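Local coordinates for protein type C neurotoxin (Clostridium botulinum, PDB 3PME) that probably binds gangliosides and phosphatidylethanolamine at nerve-cell membranes, serving as the receptor-binding domain of a mosaic botulinum neurotoxin, at residues 305-310 with 338-343; 323-328 with 388-393; 368-373 with 401-406. All coordinates share one frame; numbering follows the deposited sequence.

Following the chain, residues 305-310 and 323-328 come from neighbouring antiparallel strands, and contact 1 closes when the loop 338-343 returns to the first of them. Contact 2 opens inside that span and closes only at 388-393, so the two cross. Contact 3 starts at 368-373, after contact 1 has closed, crosses contact 2, and ends with 401-406. All three belong to the C-terminal, trefoil-related half of the chain. They tie a connecting loop to a strand, pair two strands distant in sequence, and join the last strand to the rest. Leu-368 of contact 3 links them physically, packing against Phe-343 of contact 1 and Ala-388 of contact 2.

Contact 1: residues 305-310 with 338-343; sequences MIIRDT and YGIGIF
Ile-340 overlaps the backbone of Arg-308 with the outer part of its side chain. Its CG1 lies anti to its own backbone N (chi1 -170°) and comes very close to the Arg-308 O, at 3.0 Å, with CD1 reaching on over one face of the Arg-308 guanidinium. The Ile-340 backbone meets the same residue: Arg-308 N donates to Ile-340 O at 3.1 Å, almost straight at 174°, although the donor sits above the carbonyl plane. The other branch of the isoleucine, CG2, crosses Ile-307 obliquely, 3.9 Å from Ile-307 CG2. Arg-308 bends at chi3, so that NE and NH1 grip Asp-309 O side-on, a hold that keeps the guanidinium beside its own backbone, where it also makes a cation-pi contact with Tyr-327. In this trefoil domain the strand 302-308 thus receives the loop that leads into strand 343-347, a loop tightened by a short 3-10 segment in which Gly-341 N bonds to Tyr-338 O. Gly-341 lies against the strand, its CA 3.5 Å from Ile-306 O, and CE of Met-305 and CG2 of Ile-307 close in on the same CA. One water sits 2.7 Å from both Ile-306 O and Gly-341 O and can donate to either, bridging the two carbonyls. Phe-343 turns a ring edge to Ile-306 O, with CE2 3.8 Å away. At the loop's other end Met-305 crosses Tyr-338 at about a right angle, placing SD at the edge of the tyrosine ring, 4.0 Å from Tyr-338 CD2, a Met-aromatic contact.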
loop_
_atom_site.group_PDB
_atom_site.type_symbol
_atom_site.label_atom_id
_atom_site.label_comp_id
_atom_site.label_asym_id
_atom_site.label_seq_id
_atom_site.Cartn_x
_atom_site.Cartn_y
_atom_site.Cartn_z
ATOM N N MET A 305 -2.395 -26.907 -7.027
ATOM C CA MET A 305 -1.228 -26.050 -6.857
ATOM C C MET A 305 -0.657 -25.678 -8.223
ATOM O O MET A 305 -0.758 -26.448 -9.173
ATOM C CB MET A 305 -0.157 -26.711 -5.984
ATOM C CG MET A 305 0.490 -27.921 -6.600
ATOM S SD MET A 305 1.736 -28.622 -5.489
ATOM C CE MET A 305 2.842 -27.236 -5.325
ATOM N N ILE A 306 -0.104 -24.472 -8.335
ATOM C CA ILE A 306 0.516 -24.046 -9.569
ATOM C C ILE A 306 1.924 -24.610 -9.666
ATOM O O ILE A 306 2.707 -24.529 -8.715
ATOM C CB ILE A 306 0.567 -22.504 -9.664
ATOM C CG1 ILE A 306 -0.857 -21.937 -9.669
ATOM C CG2 ILE A 306 1.336 -22.076 -10.907
ATOM C CD1 ILE A 306 -0.915 -20.401 -9.724
ATOM N N ILE A 307 2.248 -25.183 -10.819
ATOM C CA ILE A 307 3.599 -25.674 -11.048
ATOM C C ILE A 307 4.151 -25.125 -12.344
ATOM O O ILE A 307 3.396 -24.714 -13.212
ATOM C CB ILE A 307 3.652 -27.213 -11.100
ATOM C CG1 ILE A 307 2.797 -27.752 -12.256
ATOM C CG2 ILE A 307 3.206 -27.793 -9.761
ATOM C CD1 ILE A 307 3.078 -29.225 -12.610
ATOM N N ARG A 308 5.471 -25.101 -12.439
ATOM C CA ARG A 308 6.153 -24.811 -13.694
ATOM C C ARG A 308 6.102 -26.049 -14.585
ATOM O O ARG A 308 6.241 -27.171 -14.098
ATOM C CB ARG A 308 7.613 -24.466 -13.403
ATOM C CG ARG A 308 8.277 -23.584 -14.429
ATOM C CD ARG A 308 9.790 -23.762 -14.382
ATOM N NE ARG A 308 10.145 -24.977 -15.095
ATOM C CZ ARG A 308 11.366 -25.479 -15.200
ATOM N NH1 ARG A 308 11.549 -26.589 -15.895
ATOM N NH2 ARG A 308 12.402 -24.878 -14.621
ATOM N N ASP A 309 5.903 -25.857 -15.885
ATOM C CA ASP A 309 6.024 -26.958 -16.837
ATOM C C ASP A 309 7.501 -27.358 -16.913
ATOM O O ASP A 309 8.394 -26.515 -16.761
ATOM C CB ASP A 309 5.513 -26.515 -18.212
ATOM C CG ASP A 309 5.086 -27.672 -19.084
ATOM O OD1 ASP A 309 5.336 -28.835 -18.713
ATOM O OD2 ASP A 309 4.495 -27.412 -20.151
ATOM N N THR A 310 7.764 -28.643 -17.124
ATOM C CA THR A 310 9.130 -29.159 -17.220
ATOM C C THR A 310 9.755 -28.852 -18.583
ATOM O O THR A 310 10.964 -28.640 -18.690
ATOM C CB THR A 310 9.152 -30.686 -16.983
ATOM O OG1 THR A 310 8.321 -31.312 -17.956
ATOM C CG2 THR A 310 8.603 -31.014 -15.604
ATOM N N TYR A 338 6.140 -30.021 -3.537
ATOM C CA TYR A 338 6.852 -30.425 -4.748
ATOM C C TYR A 338 7.737 -29.296 -5.277
ATOM O O TYR A 338 7.269 -28.180 -5.494
ATOM C CB TYR A 338 5.854 -30.849 -5.825
ATOM C CG TYR A 338 5.059 -32.078 -5.467
ATOM C CD1 TYR A 338 5.574 -33.344 -5.700
ATOM C CD2 TYR A 338 3.799 -31.972 -4.898
ATOM C CE1 TYR A 338 4.856 -34.474 -5.379
ATOM C CE2 TYR A 338 3.070 -33.103 -4.575
ATOM C CZ TYR A 338 3.607 -34.348 -4.815
ATOM O OH TYR A 338 2.888 -35.479 -4.498
ATOM N N GLY A 339 9.014 -29.594 -5.496
ATOM C CA GLY A 339 9.970 -28.582 -5.918
ATOM C C GLY A 339 9.533 -27.772 -7.129
ATOM O O GLY A 339 9.770 -26.560 -7.209
ATOM N N ILE A 340 8.891 -28.445 -8.071
ATOM C CA ILE A 340 8.462 -27.828 -9.325
ATOM C C ILE A 340 7.410 -26.734 -9.088
ATOM O O ILE A 340 7.182 -25.884 -9.953
ATOM C CB ILE A 340 7.939 -28.906 -10.330
ATOM C CG1 ILE A 340 7.722 -28.313 -11.723
ATOM C CG2 ILE A 340 6.653 -29.537 -9.832
ATOM C CD1 ILE A 340 8.980 -28.042 -12.505
ATOM N N GLY A 341 6.791 -26.753 -7.911
ATOM C CA GLY A 341 5.785 -25.766 -7.542
ATOM C C GLY A 341 6.204 -24.843 -6.410
ATOM O O GLY A 341 5.367 -24.183 -5.797
ATOM N N ILE A 342 7.497 -24.806 -6.109
ATOM C CA ILE A 342 7.985 -23.901 -5.076
ATOM C C ILE A 342 8.654 -22.705 -5.729
ATOM O O ILE A 342 9.461 -22.854 -6.650
ATOM C CB ILE A 342 8.940 -24.625 -4.108
ATOM C CG1 ILE A 342 8.147 -25.672 -3.315
ATOM C CG2 ILE A 342 9.591 -23.633 -3.156
ATOM C CD1 ILE A 342 8.989 -26.616 -2.479
ATOM N N PHE A 343 8.279 -21.523 -5.251
ATOM C CA PHE A 343 8.751 -20.256 -5.779
ATOM C C PHE A 343 9.309 -19.410 -4.642
ATOM O O PHE A 343 9.065 -19.694 -3.465
ATOM C CB PHE A 343 7.588 -19.519 -6.470
ATOM C CG PHE A 343 7.015 -20.267 -7.638
ATOM C CD1 PHE A 343 7.539 -20.107 -8.916
ATOM C CD2 PHE A 343 5.978 -21.174 -7.454
ATOM C CE1 PHE A 343 7.016 -20.816 -9.997
ATOM C CE2 PHE A 343 5.445 -21.881 -8.520
ATOM C CZ PHE A 343 5.964 -21.709 -9.795
HETATM O O HOH W 1 2.773 -23.599 -6.206
#

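Contact 2: residues 323-328 with 388-393; sequences KNCVYA and AVTNYE
Two antiparallel strands of the trefoil domain, 326-332 and 383-389, pair here, and the contact runs beyond their regular part into the loop before the first and the loop after the second. Tyr-327 and Ala-388 form a hydrogen-bonded pair: Tyr-327 N donates to Ala-388 O at 2.8 Å, and Ala-388 N returns the bond to Tyr-327 O at 2.9 Å, both donors lying in the plane of the carbonyl they reach. Val-326 and Val-389 make the next, non-hydrogen-bonded pair; their side chains lie side by side, pointing the same way, with Val-326 CG2 4.1 Å from Val-389 CG1. On the opposite sheet face, the Tyr-327 ring presents its edge to Ala-388 O and to the CG2 methyl of Thr-390, whose side chain crosses that of Tyr-327 obliquely.

Past the pairing the backbones stay joined, since Thr-390 N donates to Cys-325 O, and side chains then take over. Thr-390 holds OG1 in the crowded position between its backbone N and carbonyl carbon (chi1 67°), where it accepts from Cys-325 N at 2.9 Å. Cys-325 is also fixed by its disulfide to Cys-321, so the turn carrying this N-H is tied both covalently and through the threonine. The hydroxyl in turn donates to Asn-391 OD1 at 2.8 Å. Asn-391 sets its amide nearly perpendicular to that of Asn-324, the two planes being 83° apart, and crosses Lys-323 at about a right angle, its OD1 touching Lys-323 CG. That one oxygen accepts twice from above its carbonyl plane, from Thr-390 OG1 and, at 2.8 Å and 168°, from Asn-324 N.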
loop_
_atom_site.group_PDB
_atom_site.type_symbol
_atom_site.label_atom_id
_atom_site.label_comp_id
_atom_site.label_asym_id
_atom_site.label_seq_id
_atom_site.Cartn_x
_atom_site.Cartn_y
_atom_site.Cartn_z
ATOM N N LYS A 323 19.137 -21.937 -23.086
ATOM C CA LYS A 323 19.170 -20.482 -22.953
ATOM C C LYS A 323 17.862 -19.841 -23.410
ATOM O O LYS A 323 17.265 -20.268 -24.398
ATOM C CB LYS A 323 20.343 -19.882 -23.735
ATOM C CG LYS A 323 20.447 -18.359 -23.617
ATOM C CD LYS A 323 21.472 -17.790 -24.593
ATOM C CE LYS A 323 21.538 -16.271 -24.517
ATOM N NZ LYS A 323 22.314 -15.700 -25.658
ATOM N N ASN A 324 17.429 -18.810 -22.690
ATOM C CA ASN A 324 16.198 -18.096 -23.013
ATOM C C ASN A 324 14.999 -19.028 -23.046
ATOM O O ASN A 324 14.153 -18.956 -23.944
ATOM C CB ASN A 324 16.338 -17.344 -24.334
ATOM C CG ASN A 324 17.370 -16.244 -24.258
ATOM O OD1 ASN A 324 17.609 -15.684 -23.192
ATOM N ND2 ASN A 324 17.996 -15.934 -25.389
ATOM N N CYS A 325 14.929 -19.903 -22.049
ATOM C CA CYS A 325 13.876 -20.905 -21.979
ATOM C C CYS A 325 12.609 -20.310 -21.387
ATOM O O CYS A 325 12.673 -19.536 -20.439
ATOM C CB CYS A 325 14.345 -22.091 -21.142
ATOM S SG CYS A 325 15.912 -22.766 -21.750
ATOM N N VAL A 326 11.467 -20.665 -21.961
ATOM C CA VAL A 326 10.187 -20.110 -21.536
ATOM C C VAL A 326 9.261 -21.264 -21.188
ATOM O O VAL A 326 8.964 -22.088 -22.045
ATOM C CB VAL A 326 9.530 -19.280 -22.650
ATOM C CG1 VAL A 326 8.168 -18.762 -22.199
ATOM C CG2 VAL A 326 10.437 -18.116 -23.065
ATOM N N TYR A 327 8.814 -21.313 -19.932
ATOM C CA TYR A 327 7.973 -22.402 -19.441
ATOM C C TYR A 327 6.593 -21.891 -19.044
ATOM O O TYR A 327 6.453 -20.894 -18.342
ATOM C CB TYR A 327 8.617 -23.085 -18.230
ATOM C CG TYR A 327 10.022 -23.565 -18.449
ATOM C CD1 TYR A 327 10.270 -24.801 -19.040
ATOM C CD2 TYR A 327 11.101 -22.794 -18.045
ATOM C CE1 TYR A 327 11.571 -25.239 -19.243
ATOM C CE2 TYR A 327 12.399 -23.229 -18.228
ATOM C CZ TYR A 327 12.625 -24.447 -18.828
ATOM O OH TYR A 327 13.921 -24.869 -19.012
ATOM N N ALA A 328 5.565 -22.580 -19.505
ATOM C CA ALA A 328 4.212 -22.290 -19.072
ATOM C C ALA A 328 4.012 -22.736 -17.623
ATOM O O ALA A 328 4.836 -23.460 -17.049
ATOM C CB ALA A 328 3.214 -22.993 -19.982
ATOM N N ALA A 388 7.478 -18.758 -16.755
ATOM C CA ALA A 388 8.756 -18.712 -16.060
ATOM C C ALA A 388 9.861 -18.681 -17.112
ATOM O O ALA A 388 9.908 -19.552 -17.988
ATOM C CB ALA A 388 8.903 -19.942 -15.164
ATOM N N VAL A 389 10.728 -17.674 -17.060
ATOM C CA VAL A 389 11.800 -17.569 -18.056
ATOM C C VAL A 389 13.198 -17.600 -17.446
ATOM O O VAL A 389 13.431 -17.090 -16.345
ATOM C CB VAL A 389 11.666 -16.297 -18.938
ATOM C CG1 VAL A 389 10.246 -16.156 -19.445
ATOM C CG2 VAL A 389 12.069 -15.050 -18.171
ATOM N N THR A 390 14.145 -18.180 -18.176
ATOM C CA THR A 390 15.538 -18.147 -17.742
ATOM C C THR A 390 16.257 -16.934 -18.323
ATOM O O THR A 390 15.707 -16.216 -19.164
ATOM C CB THR A 390 16.310 -19.412 -18.177
ATOM O OG1 THR A 390 16.421 -19.432 -19.608
ATOM C CG2 THR A 390 15.613 -20.682 -17.691
ATOM N N ASN A 391 17.488 -16.709 -17.873
ATOM C CA ASN A 391 18.304 -15.643 -18.430
ATOM C C ASN A 391 17.552 -14.317 -18.386
ATOM O O ASN A 391 17.366 -13.649 -19.408
ATOM C CB ASN A 391 18.681 -16.003 -19.867
ATOM C CG ASN A 391 19.436 -17.312 -19.946
ATOM O OD1 ASN A 391 18.891 -18.344 -20.348
ATOM N ND2 ASN A 391 20.695 -17.284 -19.528
ATOM N N TYR A 392 17.135 -13.933 -17.187
ATOM C CA TYR A 392 16.194 -12.838 -17.028
ATOM C C TYR A 392 16.830 -11.551 -16.530
ATOM O O TYR A 392 16.120 -10.632 -16.133
ATOM C CB TYR A 392 15.083 -13.259 -16.061
ATOM C CG TYR A 392 15.591 -13.786 -14.732
ATOM C CD1 TYR A 392 16.034 -12.919 -13.742
ATOM C CD2 TYR A 392 15.619 -15.155 -14.465
ATOM C CE1 TYR A 392 16.492 -13.397 -12.520
ATOM C CE2 TYR A 392 16.073 -15.638 -13.251
ATOM C CZ TYR A 392 16.512 -14.752 -12.282
ATOM O OH TYR A 392 16.955 -15.244 -11.069
ATOM N N GLU A 393 18.158 -11.489 -16.554
ATOM C CA GLU A 393 18.875 -10.336 -16.014
ATOM C C GLU A 393 18.370 -9.019 -16.609
ATOM O O GLU A 393 18.201 -8.022 -15.894
ATOM C CB GLU A 393 20.384 -10.490 -16.249
ATOM C CG GLU A 393 21.009 -11.749 -15.620
ATOM C CD GLU A 393 20.759 -13.035 -16.414
ATOM O OE1 GLU A 393 20.316 -12.967 -17.581
ATOM O OE2 GLU A 393 21.023 -14.130 -15.865
#

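Contact 3: residues 368-373 with 401-406; sequences LLADIY and SFWKFI
One direct hydrogen bond carries the polar part of this contact. Trp-403 NE1 donates to Leu-368 O at 3.1 Å, and the N-H points almost straight at it (167°). The oxygen lies in the plane of the indole, whereas the nitrogen stands far above the carbonyl plane, 74° out of it, so the bond does not use a lone-pair direction. A water 2.7 Å from both Leu-368 O and Ser-401 O can donate to either, so the leucine carbonyl is met by indole and water together, and the water links it to Ser-401, in the approach to strand 403-406. Ser-401 is itself steadied from outside, its OG bonding to Ser-398 O and to Gln-357 NE2.

The apolar part follows the six-membered ring of Trp-403. The side chain leaves with CG anti to its own carbonyl carbon and beside the backbone N, which sends the indole toward strand 368-373. Its CZ2 lies 3.9 Å from Leu-368 CB and 3.6 Å from the backbone carbon C of Leu-369, and CH2 reaches the methyl of Ala-370, 4.0 Å from its CB. Away from the indole, Leu-369 CB touches Ser-401 CA at 4.1 Å.

Between the strands there is no backbone pairing: the axes of the short segments 368-373 and 403-406 run at 92° to each other, and the indole makes most of the contact between them. Strand 403-406 pairs instead with 238-241, whose Met-239 and Asn-241 also touch Trp-403; such joining of the first and last strands of the domain, which closes the barrel, is characteristic of the beta-trefoil.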
loop_
_atom_site.group_PDB
_atom_site.type_symbol
_atom_site.label_atom_id
_atom_site.label_comp_id
_atom_site.label_asym_id
_atom_site.label_seq_id
_atom_site.Cartn_x
_atom_site.Cartn_y
_atom_site.Cartn_z
ATOM N N LEU A 368 9.192 -15.213 -13.017
ATOM C CA LEU A 368 7.886 -15.146 -13.658
ATOM C C LEU A 368 7.666 -13.799 -14.337
ATOM O O LEU A 368 7.970 -12.735 -13.770
ATOM C CB LEU A 368 6.762 -15.397 -12.658
ATOM C CG LEU A 368 6.799 -16.718 -11.900
ATOM C CD1 LEU A 368 5.479 -16.916 -11.155
ATOM C CD2 LEU A 368 7.047 -17.855 -12.862
ATOM N N LEU A 369 7.149 -13.841 -15.558
ATOM C CA LEU A 369 6.680 -12.619 -16.198
ATOM C C LEU A 369 5.417 -12.890 -17.007
ATOM O O LEU A 369 4.988 -14.041 -17.134
ATOM C CB LEU A 369 7.783 -11.967 -17.042
ATOM C CG LEU A 369 8.448 -12.792 -18.137
ATOM C CD1 LEU A 369 7.563 -12.908 -19.365
ATOM C CD2 LEU A 369 9.768 -12.151 -18.530
ATOM N N ALA A 370 4.799 -11.838 -17.526
ATOM C CA ALA A 370 3.628 -12.014 -18.375
ATOM C C ALA A 370 3.837 -11.291 -19.696
ATOM O O ALA A 370 4.340 -10.172 -19.729
ATOM C CB ALA A 370 2.367 -11.507 -17.681
ATOM N N ASP A 371 3.427 -11.929 -20.783
ATOM C CA ASP A 371 3.568 -11.341 -22.114
ATOM C C ASP A 371 2.680 -12.141 -23.052
ATOM O O ASP A 371 2.105 -13.167 -22.656
ATOM C CB ASP A 371 5.039 -11.406 -22.572
ATOM C CG ASP A 371 5.367 -10.457 -23.748
ATOM O OD1 ASP A 371 4.476 -9.757 -24.281
ATOM O OD2 ASP A 371 6.554 -10.428 -24.137
ATOM N N ILE A 372 2.573 -11.675 -24.293
ATOM C CA ILE A 372 1.843 -12.385 -25.334
ATOM C C ILE A 372 2.773 -13.431 -25.940
ATOM O O ILE A 372 3.781 -13.107 -26.568
ATOM C CB ILE A 372 1.339 -11.397 -26.417
ATOM C CG1 ILE A 372 0.370 -10.395 -25.786
ATOM C CG2 ILE A 372 0.681 -12.134 -27.567
ATOM C CD1 ILE A 372 0.069 -9.183 -26.662
ATOM N N TYR A 373 2.446 -14.696 -25.709
ATOM C CA TYR A 373 3.224 -15.816 -26.216
ATOM C C TYR A 373 2.324 -16.758 -26.999
ATOM O O TYR A 373 1.103 -16.571 -27.059
ATOM C CB TYR A 373 3.826 -16.607 -25.042
ATOM C CG TYR A 373 5.059 -15.976 -24.430
ATOM C CD1 TYR A 373 6.300 -16.119 -25.033
ATOM C CD2 TYR A 373 4.992 -15.267 -23.234
ATOM C CE1 TYR A 373 7.437 -15.562 -24.483
ATOM C CE2 TYR A 373 6.138 -14.709 -22.670
ATOM C CZ TYR A 373 7.352 -14.853 -23.306
ATOM O OH TYR A 373 8.503 -14.307 -22.768
ATOM N N SER A 401 7.661 -8.098 -15.298
ATOM C CA SER A 401 8.092 -8.986 -14.210
ATOM C C SER A 401 7.495 -8.628 -12.856
ATOM O O SER A 401 7.795 -9.284 -11.847
ATOM C CB SER A 401 9.612 -8.986 -14.076
ATOM O OG SER A 401 10.039 -7.762 -13.477
ATOM N N PHE A 402 6.681 -7.576 -12.817
ATOM C CA PHE A 402 6.111 -7.101 -11.562
ATOM C C PHE A 402 4.734 -7.711 -11.327
ATOM O O PHE A 402 3.879 -7.654 -12.205
ATOM C CB PHE A 402 5.984 -5.573 -11.551
ATOM C CG PHE A 402 7.301 -4.827 -11.660
ATOM C CD1 PHE A 402 8.522 -5.491 -11.629
ATOM C CD2 PHE A 402 7.299 -3.444 -11.780
ATOM C CE1 PHE A 402 9.719 -4.785 -11.732
ATOM C CE2 PHE A 402 8.491 -2.729 -11.878
ATOM C CZ PHE A 402 9.693 -3.399 -11.854
ATOM N N TRP A 403 4.530 -8.266 -10.131
ATOM C CA TRP A 403 3.245 -8.874 -9.763
ATOM C C TRP A 403 2.608 -8.179 -8.574
ATOM O O TRP A 403 3.302 -7.730 -7.658
ATOM C CB TRP A 403 3.435 -10.364 -9.443
ATOM C CG TRP A 403 4.024 -11.091 -10.601
ATOM C CD1 TRP A 403 5.348 -11.249 -10.878
ATOM C CD2 TRP A 403 3.310 -11.694 -11.682
ATOM N NE1 TRP A 403 5.507 -11.931 -12.061
ATOM C CE2 TRP A 403 4.269 -12.226 -12.571
ATOM C CE3 TRP A 403 1.954 -11.850 -11.978
ATOM C CZ2 TRP A 403 3.913 -12.891 -13.740
ATOM C CZ3 TRP A 403 1.602 -12.533 -13.146
ATOM C CH2 TRP A 403 2.578 -13.031 -14.006
ATOM N N LYS A 404 1.281 -8.104 -8.593
ATOM C CA LYS A 404 0.534 -7.526 -7.479
ATOM C C LYS A 404 -0.558 -8.495 -7.062
ATOM O O LYS A 404 -0.946 -9.384 -7.833
ATOM C CB LYS A 404 -0.069 -6.168 -7.846
ATOM C CG LYS A 404 0.958 -5.085 -8.138
ATOM C CD LYS A 404 0.236 -3.772 -8.406
ATOM C CE LYS A 404 1.193 -2.597 -8.429
ATOM N NZ LYS A 404 0.458 -1.308 -8.487
ATOM N N PHE A 405 -1.026 -8.323 -5.833
ATOM C CA PHE A 405 -1.974 -9.249 -5.231
ATOM C C PHE A 405 -3.124 -8.453 -4.640
ATOM O O PHE A 405 -2.962 -7.737 -3.639
ATOM C CB PHE A 405 -1.268 -10.087 -4.168
ATOM C CG PHE A 405 -0.190 -10.973 -4.731
ATOM C CD1 PHE A 405 -0.497 -12.239 -5.186
ATOM C CD2 PHE A 405 1.123 -10.527 -4.824
ATOM C CE1 PHE A 405 0.488 -13.060 -5.729
ATOM C CE2 PHE A 405 2.110 -11.338 -5.366
ATOM C CZ PHE A 405 1.792 -12.612 -5.811
ATOM N N ILE A 406 -4.297 -8.571 -5.259
ATOM C CA ILE A 406 -5.414 -7.743 -4.828
ATOM C C ILE A 406 -6.281 -8.483 -3.835
ATOM O O ILE A 406 -6.946 -9.446 -4.197
ATOM C CB ILE A 406 -6.283 -7.286 -6.007
ATOM C CG1 ILE A 406 -5.429 -6.581 -7.065
ATOM C CG2 ILE A 406 -7.385 -6.359 -5.507
ATOM C CD1 ILE A 406 -6.222 -6.229 -8.315
HETATM O O HOH W 2 8.678 -11.776 -11.305
#